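PDB 3G5W: multicopper oxidase type 1 from Nitrosomonas europaea, which binds copper at a mononuclear site and at a cluster of copper-oxygen groups shared between subunits, and probably acts as a laccase-like oxidoreductase. Local coordinates for residues A[246-251]-A[272-277]; A[205-210]-A[240-245]; A[250-255]-A[266-271]. All coordinates share one frame; numbering follows the deposited sequence.

Overall arrangement
All three contacts belong to the second cupredoxin-like domain of this two-domain multicopper oxidase. Contact 2 closes first along the chain, bringing 205-210 against 240-245 at the end of the six-stranded sheet that holds strands 209-214 and 235-241. Strand 247-252 follows directly and pairs with strand 269-274 in a five-stranded sheet of the same domain: contact 1 lies at one end of this antiparallel pair and contact 3 at the other, their centres about 14 Å apart and Ile250 and His251 common to both. The centres of contacts 1 and 2 are about 10 Å apart, those of 2 and 3 about 17 Å. Together they carry His205, His251 and His253 to copper at a subunit interface.

Contact 1: A[246-251]-A[272-277]; sequences GLWMIH and IEYEEV. With C2O (Cu-O-Cu linkage), chain P.
Trp248 and Ile272 form an antiparallel hydrogen-bonded pair, with Ile272 N to Trp248 O at 2.7 Å and Trp248 N to Ile272 O at 3.0 Å. Both donors lie in the plane of the carbonyl they meet, evidence of regular pairing between strands 247-252 and 269-274 in one sheet of the second cupredoxin-like domain. Leu247 and Glu273 make the adjacent non-hydrogen-bonded pair, and beyond them Tyr274 N reaches Gly246 O in only a weak bond.

The Trp248 side chain leaves the strand on the face it shares with Ile272. Its CB lies 4.2 Å from Ile272 CB, and CG stands anti to the carbonyl carbon (chi1 -55°), which carries the indole back toward Tyr274. There the rim atoms CD1 and NE1 both meet Tyr274 CE2, NE1 at 3.6 Å. The two rings touch rim to rim with planes at 74°. At its polar end the indole N-H bonds to Asn244 O, while Tyr274 OH is hydrogen-bonded to Asn244 N, so the backbone of Asn244 binds both residues. His207 meets the indole edge-to-face, and Trp69 of the second subunit packs on Trp248, Leu247 and Val277.

On the opposite face, Leu247 CD2 packs against Glu273 CG and Val277 CG2, the latter at 3.9 Å. Glu273, extended beyond CG, carries its carboxylate on to a salt bridge with Arg181 and a hydrogen bond with Tyr284 OH.

Further along, His251 NE2 binds CU2 at 2.0 Å. A copper ligand is thus carried on a strand whose other end is fixed by backbone bonds and by the indole N-H and tyrosine hydroxyl bound to the backbone of Asn244.

Contact 2: A[205-210]-A[240-245]; sequences HGHISQ and LNMDNP. With C2O (Cu-O-Cu linkage), chain P; C1O (Cu-O linkage), chain H.
The two segments run roughly antiparallel, their end-to-end directions 155° apart, but the spacing widens along them: Ser209 CA and Leu240 CA are 5.6 Å apart, whereas Gly206 CA and Asn244 CA are separated by 6.9 Å. Here strands 209-214 and 235-241 of the cupredoxin-like domain part, and 240-245 passes through an inverse gamma turn centred on Met242.

The imidazole of His207 enters this gap. With CG anti to the carbonyl carbon (chi1 -56°), it presents its ND1 edge to Asn241 O at 3.4 Å, a weak hydrogen bond with the acceptor near the ring plane. Met242, bent at chi2 and chi3, crosses the imidazole at about a right angle; its SD lies 4.3 Å from the His207 ring centroid, obliquely placed at 35° off the normal, and its CE approaches ND1. Leu240 sends CD2 against the other backbone, 3.4 Å from Ile208 O and also close to Ser209 CA.

Three waters complete the junction. One donates to Gly206 O and to OD2 of Asp243, whose OD1 forms a salt bridge with Arg66 of the second subunit. Another donates to Ile208 O and accepts from Gln210 NE2 and Asn241 N, while the third links Ile208 N to Asn241 O.

At the start of the segment, His205 NE2 binds CU2 at 2.0 Å, and its ND1 is hydrogen-bonded to Asp72 of the second subunit. CU4 of the Cu-O linkage stands over one face of the ring, offset toward the rim, without being bound by it. The Asp72 carboxylate would be expected to make the imidazole a stronger donor to copper, so a water-filled strand junction adjoins a ligand whose ring is held at both nitrogens.

Contact 3: A[250-255]-A[266-271]; sequences IHDHVD and GGIMTT. With C2O (Cu-O-Cu linkage), chain P.
Two histidines of 250-255 reach the Cu-O-Cu group: His251 through CU2, and His253, whose NE2 binds CU3 at 2.3 Å. CU2 is also bound by His205 of this chain and His105 of the second subunit, and CU3 by His61 and His103 of that subunit, so the cluster spans an interface, consistent with the trinuclear centre of multicopper oxidases.

In His251, CG occupies the crowded position between the backbone N and the carbonyl carbon (chi1 66°), and ND1 donates to Asp252 O at 2.9 Å, approaching from above the carbonyl plane. This bond and the metal bond together set the ring's rotation, with NE2 turned to the metal. Asp252 OD1 accepts from Val254 N at 3.0 Å, an Asx turn around His253; OD2 is held by His257 and His200.

Behind the ligands, Thr270 N bonds to Ile250 O at 2.8 Å, nearly along the C=O axis, and Ile250 N returns a bond to Thr270 O. Asp252 N adds a third, to Ile268 O. Ile250 CG2 lies alongside Thr270 CG2 at 3.5 Å. On the other face His251 and Met269 form a non-hydrogen-bonded antiparallel pair, His251 CA to Met269 CA 4.2 Å. The Asp252 and Ile268 side chains cross obliquely, Asp252 CB to Ile268 CB at 3.9 Å.

Strand 247-252 is thereby enclosed between strand 269-274 and strand 200-204, whose Ile202 packs on Ile250 and Ile268.

Contact 1: A[246-251]-A[272-277]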
loop_
_atom_site.group_PDB
_atom_site.type_symbol
_atom_site.label_atom_id
_atom_site.label_comp_id
_atom_site.label_asym_id
_atom_site.label_seq_id
_atom_site.Cartn_x
_atom_site.Cartn_y
_atom_site.Cartn_z
ATOM N N GLY A 246 23.748 -19.674 1.677
ATOM C CA GLY A 246 24.274 -18.658 0.773
ATOM C C GLY A 246 24.354 -17.311 1.475
ATOM O O GLY A 246 24.236 -17.233 2.695
ATOM N N LEU A 247 24.596 -16.259 0.698
ATOM C CA LEU A 247 24.508 -14.886 1.178
ATOM C C LEU A 247 23.321 -14.253 0.464
ATOM O O LEU A 247 23.272 -14.230 -0.774
ATOM C CB LEU A 247 25.814 -14.120 0.909
ATOM C CG LEU A 247 27.088 -14.710 1.542
ATOM C CD1 LEU A 247 28.319 -13.912 1.156
ATOM C CD2 LEU A 247 26.980 -14.816 3.072
ATOM N N TRP A 248 22.361 -13.762 1.247
ATOM C CA TRP A 248 21.042 -13.409 0.725
ATOM C C TRP A 248 20.598 -12.018 1.142
ATOM O O TRP A 248 20.579 -11.695 2.329
ATOM C CB TRP A 248 20.004 -14.412 1.221
ATOM C CG TRP A 248 20.322 -15.841 0.909
ATOM C CD1 TRP A 248 20.753 -16.798 1.786
ATOM C CD2 TRP A 248 20.245 -16.470 -0.370
ATOM N NE1 TRP A 248 20.929 -17.996 1.128
ATOM C CE2 TRP A 248 20.622 -17.822 -0.197
ATOM C CE3 TRP A 248 19.875 -16.026 -1.650
ATOM C CZ2 TRP A 248 20.658 -18.734 -1.259
ATOM C CZ3 TRP A 248 19.907 -16.937 -2.708
ATOM C CH2 TRP A 248 20.286 -18.278 -2.501
ATOM N N MET A 249 20.222 -11.204 0.164
ATOM C CA MET A 249 19.714 -9.868 0.449
ATOM C C MET A 249 18.332 -9.927 1.073
ATOM O O MET A 249 17.502 -10.760 0.706
ATOM C CB MET A 249 19.625 -9.027 -0.827
ATOM C CG MET A 249 20.934 -8.783 -1.543
ATOM S SD MET A 249 22.276 -8.074 -0.551
ATOM C CE MET A 249 21.508 -6.602 0.104
ATOM N N ILE A 250 18.107 -9.045 2.036
ATOM C CA ILE A 250 16.763 -8.661 2.437
ATOM C C ILE A 250 16.712 -7.136 2.389
ATOM O O ILE A 250 17.590 -6.465 2.932
ATOM C CB ILE A 250 16.345 -9.245 3.819
ATOM C CG1 ILE A 250 15.221 -8.414 4.449
ATOM C CG2 ILE A 250 17.535 -9.358 4.762
ATOM C CD1 ILE A 250 14.529 -9.124 5.584
ATOM N N HIS A 251 15.710 -6.598 1.697
ATOM C CA HIS A 251 15.642 -5.161 1.452
ATOM C C HIS A 251 14.237 -4.701 1.087
ATOM O O HIS A 251 13.397 -5.497 0.661
ATOM C CB HIS A 251 16.622 -4.758 0.336
ATOM C CG HIS A 251 16.270 -5.314 -1.010
ATOM N ND1 HIS A 251 15.566 -4.594 -1.950
ATOM C CD2 HIS A 251 16.509 -6.525 -1.567
ATOM C CE1 HIS A 251 15.398 -5.332 -3.034
ATOM N NE2 HIS A 251 15.957 -6.509 -2.828
ATOM N N ILE A 272 21.341 -11.914 4.870
ATOM C CA ILE A 272 21.339 -13.132 5.671
ATOM C C ILE A 272 22.618 -13.900 5.329
ATOM O O ILE A 272 22.860 -14.200 4.159
ATOM C CB ILE A 272 20.111 -14.020 5.354
ATOM C CG1 ILE A 272 18.808 -13.325 5.778
ATOM C CG2 ILE A 272 20.250 -15.403 6.014
ATOM C CD1 ILE A 272 17.560 -13.914 5.122
ATOM N N GLU A 273 23.424 -14.200 6.347
ATOM C CA GLU A 273 24.688 -14.945 6.181
ATOM C C GLU A 273 24.600 -16.335 6.812
ATOM O O GLU A 273 24.405 -16.454 8.024
ATOM C CB GLU A 273 25.851 -14.188 6.845
ATOM C CG GLU A 273 26.151 -12.801 6.285
ATOM C CD GLU A 273 27.209 -12.044 7.081
ATOM O OE1 GLU A 273 27.704 -11.008 6.574
ATOM O OE2 GLU A 273 27.552 -12.464 8.213
ATOM N N TYR A 274 24.746 -17.385 6.002
ATOM C CA TYR A 274 24.844 -18.747 6.535
ATOM C C TYR A 274 26.287 -19.070 6.900
ATOM O O TYR A 274 27.209 -18.787 6.129
ATOM C CB TYR A 274 24.405 -19.770 5.509
ATOM C CG TYR A 274 22.926 -19.945 5.307
ATOM C CD1 TYR A 274 22.311 -21.144 5.663
ATOM C CD2 TYR A 274 22.148 -18.948 4.707
ATOM C CE1 TYR A 274 20.972 -21.347 5.450
ATOM C CE2 TYR A 274 20.790 -19.145 4.489
ATOM C CZ TYR A 274 20.218 -20.351 4.864
ATOM O OH TYR A 274 18.894 -20.601 4.655
ATOM N N GLU A 275 26.488 -19.688 8.058
ATOM C CA GLU A 275 27.847 -20.020 8.477
ATOM C C GLU A 275 28.499 -21.046 7.548
ATOM O O GLU A 275 29.718 -21.065 7.413
ATOM C CB GLU A 275 27.906 -20.454 9.945
ATOM C CG GLU A 275 27.091 -21.660 10.311
ATOM C CD GLU A 275 27.336 -22.104 11.749
ATOM O OE1 GLU A 275 27.163 -21.275 12.678
ATOM O OE2 GLU A 275 27.691 -23.287 11.947
ATOM N N GLU A 276 27.677 -21.862 6.886
ATOM C CA GLU A 276 28.158 -22.877 5.940
ATOM C C GLU A 276 28.963 -22.301 4.765
ATOM O O GLU A 276 29.958 -22.904 4.344
ATOM C CB GLU A 276 26.996 -23.730 5.414
ATOM C CG GLU A 276 26.413 -24.724 6.429
ATOM C CD GLU A 276 25.319 -24.134 7.316
ATOM O OE1 GLU A 276 24.785 -24.875 8.166
ATOM O OE2 GLU A 276 24.983 -22.939 7.169
ATOM N N VAL A 277 28.546 -21.146 4.238
ATOM C CA VAL A 277 29.241 -20.543 3.086
ATOM C C VAL A 277 30.326 -19.529 3.465
ATOM O O VAL A 277 31.188 -19.206 2.650
ATOM C CB VAL A 277 28.262 -19.928 2.024
ATOM C CG1 VAL A 277 27.209 -20.951 1.594
ATOM C CG2 VAL A 277 27.612 -18.656 2.533
HETATM CU CU2 C2O P . 16.783 -7.840 -4.126
HETATM CU CU3 C2O P . 13.035 -7.927 -7.468
HETATM O O1 C2O P . 15.100 -7.687 -5.767
#

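Contact 2: A[205-210]-A[240-245]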
loop_
_atom_site.group_PDB
_atom_site.type_symbol
_atom_site.label_atom_id
_atom_site.label_comp_id
_atom_site.label_asym_id
_atom_site.label_seq_id
_atom_site.Cartn_x
_atom_site.Cartn_y
_atom_site.Cartn_z
ATOM N N HIS A 205 15.580 -12.609 -0.485
ATOM C CA HIS A 205 16.124 -13.513 -1.509
ATOM C C HIS A 205 16.305 -14.934 -0.982
ATOM O O HIS A 205 16.575 -15.126 0.202
ATOM C CB HIS A 205 17.493 -13.024 -1.969
ATOM C CG HIS A 205 17.467 -11.749 -2.755
ATOM N ND1 HIS A 205 18.365 -11.495 -3.768
ATOM C CD2 HIS A 205 16.667 -10.658 -2.678
ATOM C CE1 HIS A 205 18.121 -10.299 -4.280
ATOM N NE2 HIS A 205 17.091 -9.773 -3.640
ATOM N N GLY A 206 16.165 -15.913 -1.877
ATOM C CA GLY A 206 16.543 -17.309 -1.617
ATOM C C GLY A 206 15.657 -18.142 -0.709
ATOM O O GLY A 206 15.955 -19.314 -0.462
ATOM N N HIS A 207 14.573 -17.552 -0.217
ATOM C CA HIS A 207 13.709 -18.201 0.770
ATOM C C HIS A 207 12.240 -17.900 0.523
ATOM O O HIS A 207 11.902 -16.913 -0.131
ATOM C CB HIS A 207 14.083 -17.745 2.184
ATOM C CG HIS A 207 15.518 -17.987 2.530
ATOM N ND1 HIS A 207 15.928 -19.066 3.282
ATOM C CD2 HIS A 207 16.643 -17.311 2.198
ATOM C CE1 HIS A 207 17.242 -19.040 3.404
ATOM N NE2 HIS A 207 17.699 -17.983 2.759
ATOM N N ILE A 208 11.373 -18.751 1.066
ATOM C CA ILE A 208 9.936 -18.497 1.054
ATOM C C ILE A 208 9.542 -17.734 2.316
ATOM O O ILE A 208 9.739 -18.223 3.428
ATOM C CB ILE A 208 9.118 -19.810 0.973
ATOM C CG1 ILE A 208 9.526 -20.618 -0.268
ATOM C CG2 ILE A 208 7.611 -19.491 0.974
ATOM C CD1 ILE A 208 9.040 -22.068 -0.268
ATOM N N SER A 209 9.003 -16.529 2.138
ATOM C CA SER A 209 8.422 -15.780 3.245
ATOM C C SER A 209 7.067 -16.365 3.615
ATOM O O SER A 209 6.156 -16.407 2.780
ATOM C CB SER A 209 8.254 -14.303 2.876
ATOM O OG SER A 209 9.508 -13.655 2.773
ATOM N N GLN A 210 6.943 -16.829 4.858
ATOM C CA GLN A 210 5.657 -17.269 5.374
ATOM C C GLN A 210 5.110 -16.145 6.246
ATOM O O GLN A 210 5.565 -15.951 7.375
ATOM C CB GLN A 210 5.787 -18.558 6.199
ATOM C CG GLN A 210 6.388 -19.751 5.457
ATOM C CD GLN A 210 6.648 -20.931 6.390
ATOM O OE1 GLN A 210 5.718 -21.501 6.958
ATOM N NE2 GLN A 210 7.921 -21.286 6.564
ATOM N N LEU A 240 10.769 -17.760 8.256
ATOM C CA LEU A 240 11.584 -18.263 7.160
ATOM C C LEU A 240 12.332 -19.517 7.601
ATOM O O LEU A 240 13.015 -19.508 8.633
ATOM C CB LEU A 240 12.599 -17.195 6.710
ATOM C CG LEU A 240 12.197 -15.777 6.283
ATOM C CD1 LEU A 240 13.423 -14.852 6.330
ATOM C CD2 LEU A 240 11.626 -15.771 4.891
ATOM N N ASN A 241 12.201 -20.592 6.830
ATOM C CA ASN A 241 12.977 -21.810 7.075
ATOM C C ASN A 241 14.336 -21.640 6.414
ATOM O O ASN A 241 14.416 -21.401 5.206
ATOM C CB ASN A 241 12.263 -23.059 6.533
ATOM C CG ASN A 241 10.921 -23.323 7.209
ATOM O OD1 ASN A 241 10.739 -23.064 8.403
ATOM N ND2 ASN A 241 9.966 -23.846 6.439
ATOM N N MET A 242 15.401 -21.734 7.211
ATOM C CA MET A 242 16.755 -21.506 6.708
ATOM C C MET A 242 17.338 -22.793 6.125
ATOM O O MET A 242 18.164 -23.446 6.759
ATOM C CB MET A 242 17.677 -20.949 7.806
ATOM C CG MET A 242 17.314 -19.560 8.360
ATOM S SD MET A 242 17.248 -18.226 7.121
ATOM C CE MET A 242 15.522 -18.259 6.793
ATOM N N ASP A 243 16.909 -23.141 4.912
ATOM C CA ASP A 243 17.281 -24.419 4.300
ATOM C C ASP A 243 18.138 -24.272 3.038
ATOM O O ASP A 243 18.266 -25.214 2.257
ATOM C CB ASP A 243 16.015 -25.212 3.967
ATOM C CG ASP A 243 15.111 -24.490 2.965
ATOM O OD1 ASP A 243 14.016 -25.019 2.682
ATOM O OD2 ASP A 243 15.480 -23.400 2.459
ATOM N N ASN A 244 18.719 -23.095 2.837
ATOM C CA ASN A 244 19.347 -22.765 1.562
ATOM C C ASN A 244 20.607 -21.920 1.763
ATOM O O ASN A 244 20.572 -20.704 1.558
ATOM C CB ASN A 244 18.301 -22.070 0.650
ATOM C CG ASN A 244 18.817 -21.777 -0.753
ATOM O OD1 ASN A 244 18.227 -20.969 -1.487
ATOM N ND2 ASN A 244 19.917 -22.420 -1.135
ATOM N N PRO A 245 21.728 -22.558 2.181
ATOM C CA PRO A 245 22.965 -21.820 2.439
ATOM C C PRO A 245 23.456 -20.921 1.309
ATOM O O PRO A 245 23.537 -21.345 0.147
ATOM C CB PRO A 245 23.981 -22.926 2.757
ATOM C CG PRO A 245 23.134 -24.025 3.331
ATOM C CD PRO A 245 21.890 -23.996 2.479
HETATM CU CU2 C2O P . 16.783 -7.840 -4.126
HETATM CU CU3 C2O P . 13.035 -7.927 -7.468
HETATM O O1 C2O P . 15.100 -7.687 -5.767
HETATM CU CU4 C1O H . 14.549 -10.999 -5.332
HETATM O O3 C1O H . 14.140 -13.777 -5.120
HETATM O O HOH W 1 14.676 -21.719 0.446
HETATM O O HOH W 2 10.367 -20.536 4.732
HETATM O O HOH W 3 12.853 -21.036 2.636
#

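Contact 3: A[250-255]-A[266-271]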
loop_
_atom_site.group_PDB
_atom_site.type_symbol
_atom_site.label_atom_id
_atom_site.label_comp_id
_atom_site.label_asym_id
_atom_site.label_seq_id
_atom_site.Cartn_x
_atom_site.Cartn_y
_atom_site.Cartn_z
ATOM N N ILE A 250 18.107 -9.045 2.036
ATOM C CA ILE A 250 16.763 -8.661 2.437
ATOM C C ILE A 250 16.712 -7.136 2.389
ATOM O O ILE A 250 17.590 -6.465 2.932
ATOM C CB ILE A 250 16.345 -9.245 3.819
ATOM C CG1 ILE A 250 15.221 -8.414 4.449
ATOM C CG2 ILE A 250 17.535 -9.358 4.762
ATOM C CD1 ILE A 250 14.529 -9.124 5.584
ATOM N N HIS A 251 15.710 -6.598 1.697
ATOM C CA HIS A 251 15.642 -5.161 1.452
ATOM C C HIS A 251 14.237 -4.701 1.087
ATOM O O HIS A 251 13.397 -5.497 0.661
ATOM C CB HIS A 251 16.622 -4.758 0.336
ATOM C CG HIS A 251 16.270 -5.314 -1.010
ATOM N ND1 HIS A 251 15.566 -4.594 -1.950
ATOM C CD2 HIS A 251 16.509 -6.525 -1.567
ATOM C CE1 HIS A 251 15.398 -5.332 -3.034
ATOM N NE2 HIS A 251 15.957 -6.509 -2.828
ATOM N N ASP A 252 14.002 -3.404 1.260
ATOM C CA ASP A 252 12.788 -2.773 0.787
ATOM C C ASP A 252 12.858 -2.766 -0.733
ATOM O O ASP A 252 13.875 -2.360 -1.319
ATOM C CB ASP A 252 12.701 -1.343 1.328
ATOM C CG ASP A 252 11.313 -0.751 1.200
ATOM O OD1 ASP A 252 10.526 -1.194 0.328
ATOM O OD2 ASP A 252 11.014 0.174 1.971
ATOM N N HIS A 253 11.793 -3.237 -1.370
ATOM C CA HIS A 253 11.746 -3.270 -2.826
ATOM C C HIS A 253 11.202 -1.982 -3.440
ATOM O O HIS A 253 11.122 -1.864 -4.667
ATOM C CB HIS A 253 10.987 -4.497 -3.346
ATOM C CG HIS A 253 11.494 -4.989 -4.667
ATOM N ND1 HIS A 253 11.320 -4.284 -5.839
ATOM C CD2 HIS A 253 12.176 -6.111 -5.000
ATOM C CE1 HIS A 253 11.879 -4.946 -6.836
ATOM N NE2 HIS A 253 12.398 -6.063 -6.356
ATOM N N VAL A 254 10.817 -1.014 -2.607
ATOM C CA VAL A 254 10.640 0.335 -3.144
ATOM C C VAL A 254 12.011 0.982 -3.266
ATOM O O VAL A 254 12.722 1.208 -2.272
ATOM C CB VAL A 254 9.500 1.199 -2.480
ATOM C CG1 VAL A 254 8.772 0.476 -1.343
ATOM C CG2 VAL A 254 9.946 2.623 -2.137
ATOM N N ASP A 255 12.404 1.187 -4.518
ATOM C CA ASP A 255 13.789 1.459 -4.874
ATOM C C ASP A 255 14.303 2.761 -4.287
ATOM O O ASP A 255 15.490 2.886 -4.009
ATOM C CB ASP A 255 13.967 1.431 -6.391
ATOM C CG ASP A 255 13.779 0.033 -6.980
ATOM O OD1 ASP A 255 13.964 -0.973 -6.250
ATOM O OD2 ASP A 255 13.446 -0.060 -8.185
ATOM N N GLY A 266 22.005 1.984 -0.159
ATOM C CA GLY A 266 21.812 2.347 1.240
ATOM C C GLY A 266 20.419 2.005 1.731
ATOM O O GLY A 266 19.789 1.074 1.228
ATOM N N GLY A 267 19.946 2.767 2.713
ATOM C CA GLY A 267 18.576 2.637 3.211
ATOM C C GLY A 267 18.250 1.309 3.865
ATOM O O GLY A 267 19.072 0.742 4.600
ATOM N N ILE A 268 17.038 0.827 3.597
ATOM C CA ILE A 268 16.482 -0.364 4.249
ATOM C C ILE A 268 16.974 -1.636 3.543
ATOM O O ILE A 268 16.394 -2.099 2.557
ATOM C CB ILE A 268 14.924 -0.281 4.368
ATOM C CG1 ILE A 268 14.544 0.875 5.306
ATOM C CG2 ILE A 268 14.330 -1.598 4.899
ATOM C CD1 ILE A 268 13.074 1.313 5.257
ATOM N N MET A 269 18.061 -2.181 4.071
ATOM C CA MET A 269 18.780 -3.266 3.424
ATOM C C MET A 269 19.713 -3.954 4.424
ATOM O O MET A 269 20.398 -3.289 5.208
ATOM C CB MET A 269 19.563 -2.682 2.240
ATOM C CG MET A 269 20.472 -3.623 1.498
ATOM S SD MET A 269 20.612 -3.199 -0.257
ATOM C CE MET A 269 21.216 -1.508 -0.227
ATOM N N THR A 270 19.711 -5.285 4.410
ATOM C CA THR A 270 20.753 -6.071 5.077
ATOM C C THR A 270 20.959 -7.396 4.327
ATOM O O THR A 270 20.435 -7.575 3.219
ATOM C CB THR A 270 20.503 -6.261 6.614
ATOM O OG1 THR A 270 21.675 -6.820 7.224
ATOM C CG2 THR A 270 19.306 -7.165 6.910
ATOM N N THR A 271 21.746 -8.301 4.904
ATOM C CA THR A 271 21.917 -9.635 4.332
ATOM C C THR A 271 21.650 -10.719 5.363
ATOM O O THR A 271 21.721 -10.473 6.572
ATOM C CB THR A 271 23.338 -9.849 3.746
ATOM O OG1 THR A 271 24.303 -9.831 4.805
ATOM C CG2 THR A 271 23.681 -8.770 2.737
HETATM CU CU2 C2O P . 16.783 -7.840 -4.126
HETATM CU CU3 C2O P . 13.035 -7.927 -7.468
HETATM O O1 C2O P . 15.100 -7.687 -5.767
#